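Local coordinates for cupin type-2 domain-containing protein (Klebsiella pneumoniae subsp. pneumoniae MGH 78578, PDB 3H8U), which is of unknown function but has the double-stranded beta-helix fold of the cupins and probably binds a metal ion, at the interface of chains A and B. Numbering follows the deposited sequence. Chains: chain A/B, uncharacterized conserved protein with double-stranded beta-helix domain.

Contact 1 and contact 2 follow one N-terminal segment of chain A as it lies across the cupin body of chain B. Their C-alpha centres are about 8 Å apart, and both use B:Thr81 of strand 80-84: its CB and hydroxyl OG1 meet A:Ile14 in contact 1, while in contact 2 its methyl CG2 lies near A:Arg7 and OG1 also bonds B:Gln75. Contact 1 is a strand pairing with a buried isoleucine; contact 2 rests on side-chain packing and bridging waters. Two-fold symmetry implies equivalent contacts with the chains exchanged, although chain B is modelled only from residue 11; this arm exchange suggests, without proving, a dimer.

Contact 1: the interface of chains A and B. Residues chain A 13-14; chain B 73, 81-83, 87-89.
A:Ile14 pairs with B:Ala89 in an antiparallel beta bridge, so that the short strand 14-16 of chain A extends the sheet of chain B along strand 87-91. Such an addition of an arm to a partner's sheet joins backbone pairing to the burial of a side chain, and here that side chain is A:Ile14, which hides 95 Å² against chain B. Its apolar contacts come from both branches. With CG1 anti to the carbonyl carbon (chi1 -62°), the longer branch runs over to strand 80-84, where CD1 presses on B:Thr81 CB at 3.5 Å, a tight fit, with the hydroxyl oxygen OG1 3.2 Å from the same methyl. The two side chains pass alongside each other in opposite directions. The CG2 branch meets B:Leu83 CD2 at 3.7 Å, and B:Leu83 CD2 also lies 3.7 Å from A:Ile14 CD1, so this one leucine methyl packs against both branch ends. The carboxylate carbon CG of B:Asp87 touches A:Ile14 CG2 at 4.0 Å.

The polar contact is made by the preceding residue. A:Arg13 bends at chi3 (49°) and crosses B:Tyr73 nearly at a right angle, its guanidinium almost perpendicular to the phenol ring. B:Ala89 CB covers one ring face near the rim. The guanidinium nitrogen NH2 of A:Arg13 donates to the phenol oxygen OH of B:Tyr73 over 3.0 Å, with 153° at the hydrogen and the oxygen a little out of the guanidinium plane.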
ATOM      1  N   ARG A  13       5.168  -8.830 -11.075  1.00 30.07           N
ATOM      2  CA  ARG A  13       5.109  -8.318  -9.725  1.00 28.81           C
ATOM      3  C   ARG A  13       4.882  -6.849  -9.601  1.00 28.79           C
ATOM      4  O   ARG A  13       4.878  -6.365  -8.463  1.00 29.82           O
ATOM      5  CB  ARG A  13       6.398  -8.728  -8.977  1.00 28.52           C
ATOM      6  CG  ARG A  13       6.441 -10.248  -8.699  1.00 26.65           C
ATOM      7  CD  ARG A  13       7.741 -10.779  -8.192  1.00 27.21           C
ATOM      8  NE  ARG A  13       8.255  -9.985  -7.078  1.00 25.77           N
ATOM      9  CZ  ARG A  13       9.431 -10.204  -6.496  1.00 23.77           C
ATOM     10  NH1 ARG A  13      10.237 -11.176  -6.906  1.00 22.65           N
ATOM     11  NH2 ARG A  13       9.803  -9.419  -5.492  1.00 22.48           N
ATOM     12  N   ILE A  14       4.727  -6.147 -10.724  1.00 27.92           N
ATOM     13  CA  ILE A  14       4.519  -4.702 -10.722  1.00 28.17           C
ATOM     14  C   ILE A  14       3.169  -4.510 -11.403  1.00 28.43           C
ATOM     15  O   ILE A  14       2.912  -5.079 -12.490  1.00 27.94           O
ATOM     16  CB  ILE A  14       5.637  -3.947 -11.444  1.00 28.46           C
ATOM     17  CG1 ILE A  14       6.972  -4.182 -10.755  1.00 29.82           C
ATOM     18  CG2 ILE A  14       5.357  -2.441 -11.546  1.00 28.98           C
ATOM     19  CD1 ILE A  14       8.079  -3.465 -11.365  1.00 31.89           C
TER
ATOM     20  N   TYR B  73      13.264  -1.764  -9.202  1.00 30.54           N
ATOM     21  CA  TYR B  73      12.828  -2.807  -8.273  1.00 28.96           C
ATOM     22  C   TYR B  73      13.681  -4.049  -8.523  1.00 29.00           C
ATOM     23  O   TYR B  73      13.803  -4.518  -9.660  1.00 29.40           O
ATOM     24  CB  TYR B  73      11.369  -3.125  -8.548  1.00 28.76           C
ATOM     25  CG  TYR B  73      10.678  -4.076  -7.591  1.00 27.15           C
ATOM     26  CD1 TYR B  73      10.662  -3.851  -6.212  1.00 28.45           C
ATOM     27  CD2 TYR B  73       9.982  -5.175  -8.081  1.00 29.23           C
ATOM     28  CE1 TYR B  73       9.979  -4.716  -5.343  1.00 29.35           C
ATOM     29  CE2 TYR B  73       9.314  -6.054  -7.227  1.00 27.95           C
ATOM     30  CZ  TYR B  73       9.310  -5.813  -5.854  1.00 26.14           C
ATOM     31  OH  TYR B  73       8.659  -6.675  -5.004  1.00 28.52           O
ATOM     32  N   THR B  81      13.341  -4.437 -12.613  1.00 30.62           N
ATOM     33  CA  THR B  81      12.172  -3.869 -13.291  1.00 31.42           C
ATOM     34  C   THR B  81      12.051  -2.447 -12.791  1.00 31.75           C
ATOM     35  O   THR B  81      12.581  -2.100 -11.760  1.00 31.59           O
ATOM     36  CB  THR B  81      10.927  -4.672 -12.939  1.00 31.31           C
ATOM     37  OG1 THR B  81      10.900  -4.891 -11.511  1.00 34.54           O
ATOM     38  CG2 THR B  81      10.968  -5.987 -13.560  1.00 31.61           C
ATOM     39  N   HIS B  82      11.357  -1.614 -13.527  1.00 32.55           N
ATOM     40  CA  HIS B  82      11.269  -0.190 -13.203  0.50 32.46           C
ATOM     41  C   HIS B  82       9.931   0.101 -12.543  1.00 33.10           C
ATOM     42  O   HIS B  82       8.894  -0.395 -12.990  1.00 33.56           O
ATOM     43  CB  HIS B  82      11.456   0.679 -14.461  0.50 32.53           C
ATOM     44  CG  HIS B  82      11.777   2.113 -14.156  0.50 32.24           C
ATOM     45  ND1 HIS B  82      13.059   2.550 -13.882  0.50 31.58           N
ATOM     46  CD2 HIS B  82      10.978   3.202 -14.046  0.50 32.27           C
ATOM     47  CE1 HIS B  82      13.032   3.846 -13.632  0.50 31.09           C
ATOM     48  NE2 HIS B  82      11.783   4.264 -13.725  0.50 31.77           N
ATOM     49  N   LEU B  83       9.977   0.882 -11.464  1.00 32.96           N
ATOM     50  CA  LEU B  83       8.811   1.372 -10.733  1.00 32.92           C
ATOM     51  C   LEU B  83       8.730   2.866 -10.807  1.00 32.17           C
ATOM     52  O   LEU B  83       9.745   3.554 -10.749  1.00 32.86           O
ATOM     53  CB  LEU B  83       8.954   1.066  -9.248  1.00 33.77           C
ATOM     54  CG  LEU B  83       8.723  -0.341  -8.771  1.00 36.46           C
ATOM     55  CD1 LEU B  83       9.148  -0.402  -7.305  1.00 38.21           C
ATOM     56  CD2 LEU B  83       7.266  -0.743  -8.933  1.00 39.27           C
ATOM     57  N   ASP B  87       2.703   2.911  -8.997  1.00 30.80           N
ATOM     58  CA  ASP B  87       2.881   1.483  -9.180  1.00 30.33           C
ATOM     59  C   ASP B  87       2.739   0.768  -7.845  1.00 29.85           C
ATOM     60  O   ASP B  87       3.110   1.313  -6.779  1.00 29.98           O
ATOM     61  CB  ASP B  87       4.266   1.162  -9.763  1.00 30.54           C
ATOM     62  CG  ASP B  87       4.400   1.464 -11.245  1.00 31.67           C
ATOM     63  OD1 ASP B  87       3.391   1.586 -11.953  1.00 30.36           O
ATOM     64  OD2 ASP B  87       5.552   1.571 -11.729  1.00 30.71           O
ATOM     65  N   ILE B  88       2.268  -0.481  -7.922  1.00 28.56           N
ATOM     66  CA  ILE B  88       2.251  -1.425  -6.806  1.00 28.72           C
ATOM     67  C   ILE B  88       3.251  -2.528  -7.141  1.00 29.15           C
ATOM     68  O   ILE B  88       3.272  -3.046  -8.259  1.00 28.02           O
ATOM     69  CB  ILE B  88       0.846  -2.082  -6.635  1.00 28.21           C
ATOM     70  CG1 ILE B  88      -0.225  -1.020  -6.296  1.00 28.65           C
ATOM     71  CG2 ILE B  88       0.877  -3.196  -5.629  1.00 30.16           C
ATOM     72  CD1 ILE B  88      -1.625  -1.463  -6.652  1.00 29.89           C
ATOM     73  N   ALA B  89       4.102  -2.837  -6.168  1.00 29.44           N
ATOM     74  CA  ALA B  89       5.087  -3.904  -6.338  1.00 29.40           C
ATOM     75  C   ALA B  89       4.810  -4.959  -5.250  1.00 29.46           C
ATOM     76  O   ALA B  89       4.740  -4.645  -4.069  1.00 30.94           O
ATOM     77  CB  ALA B  89       6.501  -3.327  -6.202  1.00 30.26           C
TER

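Contact 2: the interface of chains A and B. Residues chain A 7, 11; chain B 75, 79-81.
A:Arg7 lays its guanidinium flat against B:Ile79, the pair in which most surface is buried here: 64 Å² of the arginine and 51 Å² of the isoleucine. The methyl CG2 of B:Ile79 sits over the centre of one guanidinium face, 3.7 Å from the central carbon CZ of A:Arg7. The extended arginine chain carries the group across the interface, and a turn of -90° at chi4 sets its face toward the methyl, the two side chains sliding past each other in opposite directions. This is a worked case of how a charged group can use its faces for apolar packing and keep its rim for polar partners. At that rim, in the guanidinium plane, water 3 is hydrogen-bonded to A:Arg7 NH2 and lies 2.7 Å from the backbone carbonyl O of B:Val80. On the same side of the plane as the isoleucine methyl, but displaced toward NE, the methyl CG2 of B:Thr81 stands 4.0 Å from A:Arg7 NE.

A:Glu11 is the next largest contributor, with 43 Å² hidden. Bent at chi2 (-71°), it brings its carboxylate alongside the amide of B:Gln75, the two planes 18° apart. As modelled, the amide oxygen OE1 of B:Gln75 stands 3.0 Å from the carboxylate OE1 and 3.2 Å from the backbone O of A:Glu11. These acceptor pairs make the amide orientation doubtful; turning it over would place NE2 toward both oxygens. As modelled, B:Gln75 NE2 donates to B:Thr81 OG1 at 2.9 Å, the hydroxyl tilted from the amide plane, and meets water 2 at 2.7 Å, which reaches the backbone O of A:Glu11. Since hydroxyl and water can also donate, neither bond settles the orientation. Another bridge runs through water 1, hydrogen-bonded to the backbone O of B:Gln75 and, at 2.9 Å, to the carboxylate oxygen OE2 of A:Glu11.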
ATOM      1  N   ARG A   7       6.582 -11.424 -17.958  1.00 37.67           N
ATOM      2  CA  ARG A   7       7.148 -12.525 -17.183  1.00 36.13           C
ATOM      3  C   ARG A   7       6.045 -13.501 -16.765  1.00 36.18           C
ATOM      4  O   ARG A   7       4.853 -13.160 -16.788  1.00 35.10           O
ATOM      5  CB  ARG A   7       7.892 -11.967 -15.974  1.00 35.95           C
ATOM      6  CG  ARG A   7       8.950 -10.931 -16.362  1.00 34.50           C
ATOM      7  CD  ARG A   7       9.722 -10.390 -15.157  1.00 33.65           C
ATOM      8  NE  ARG A   7      10.770  -9.453 -15.562  1.00 28.47           N
ATOM      9  CZ  ARG A   7      12.023  -9.765 -15.867  1.00 28.54           C
ATOM     10  NH1 ARG A   7      12.500 -11.031 -15.821  1.00 24.86           N
ATOM     11  NH2 ARG A   7      12.827  -8.776 -16.229  1.00 29.75           N
ATOM     12  N   GLU A  11       6.879 -14.075 -11.293  1.00 34.32           N
ATOM     13  CA  GLU A  11       7.693 -12.862 -11.389  1.00 33.13           C
ATOM     14  C   GLU A  11       6.982 -11.660 -12.049  1.00 32.72           C
ATOM     15  O   GLU A  11       7.657 -10.650 -12.332  1.00 33.62           O
ATOM     16  CB  GLU A  11       9.040 -13.135 -12.108  1.00 32.63           C
ATOM     17  CG  GLU A  11       9.974 -14.170 -11.419  1.00 30.63           C
ATOM     18  CD  GLU A  11      10.623 -13.675 -10.107  1.00 29.49           C
ATOM     19  OE1 GLU A  11      10.430 -12.498  -9.718  1.00 27.05           O
ATOM     20  OE2 GLU A  11      11.331 -14.481  -9.453  1.00 25.25           O
TER
ATOM     21  N   GLN B  75      14.203  -7.886  -8.013  1.00 28.93           N
ATOM     22  CA  GLN B  75      13.376  -9.064  -7.801  1.00 29.63           C
ATOM     23  C   GLN B  75      14.175 -10.318  -7.461  1.00 29.71           C
ATOM     24  O   GLN B  75      13.605 -11.395  -7.372  1.00 29.86           O
ATOM     25  CB  GLN B  75      12.462  -9.308  -9.009  1.00 29.60           C
ATOM     26  CG  GLN B  75      11.511  -8.165  -9.330  1.00 31.35           C
ATOM     27  CD  GLN B  75      10.473  -8.507 -10.403  1.00 30.24           C
ATOM     28  OE1 GLN B  75      10.243  -9.671 -10.753  1.00 33.78           O
ATOM     29  NE2 GLN B  75       9.842  -7.499 -10.909  1.00 31.85           N
ATOM     30  N   ILE B  79      17.234  -9.729 -11.550  1.00 26.89           N
ATOM     31  CA  ILE B  79      16.071  -9.212 -12.239  1.00 27.76           C
ATOM     32  C   ILE B  79      15.828  -7.800 -11.765  1.00 27.97           C
ATOM     33  O   ILE B  79      15.694  -7.540 -10.544  1.00 26.58           O
ATOM     34  CB  ILE B  79      14.812 -10.063 -11.979  1.00 27.50           C
ATOM     35  CG1 ILE B  79      15.005 -11.486 -12.516  1.00 29.50           C
ATOM     36  CG2 ILE B  79      13.562  -9.361 -12.531  1.00 29.24           C
ATOM     37  CD1 ILE B  79      13.961 -12.425 -12.032  1.00 31.92           C
ATOM     38  N   VAL B  80      15.736  -6.890 -12.728  1.00 29.68           N
ATOM     39  CA  VAL B  80      15.519  -5.479 -12.431  1.00 30.73           C
ATOM     40  C   VAL B  80      14.348  -4.980 -13.276  1.00 30.88           C
ATOM     41  O   VAL B  80      14.366  -5.056 -14.500  1.00 30.22           O
ATOM     42  CB  VAL B  80      16.756  -4.626 -12.747  1.00 32.08           C
ATOM     43  CG1 VAL B  80      16.438  -3.125 -12.457  1.00 34.74           C
ATOM     44  CG2 VAL B  80      17.973  -5.107 -11.972  1.00 33.79           C
ATOM     45  N   THR B  81      13.341  -4.437 -12.613  1.00 30.62           N
ATOM     46  CA  THR B  81      12.172  -3.869 -13.291  1.00 31.42           C
ATOM     47  C   THR B  81      12.051  -2.447 -12.791  1.00 31.75           C
ATOM     48  O   THR B  81      12.581  -2.100 -11.760  1.00 31.59           O
ATOM     49  CB  THR B  81      10.927  -4.672 -12.939  1.00 31.31           C
ATOM     50  OG1 THR B  81      10.900  -4.891 -11.511  1.00 34.54           O
ATOM     51  CG2 THR B  81      10.968  -5.987 -13.560  1.00 31.61           C
TER
HETATM   52  O   HOH W   1      13.813 -13.774  -8.151  1.00 24.31           O
HETATM   53  O   HOH W   2       7.583  -7.479 -12.380  1.00 29.04           O
HETATM   54  O   HOH W   3      12.817  -5.804 -16.593  1.00 35.45           O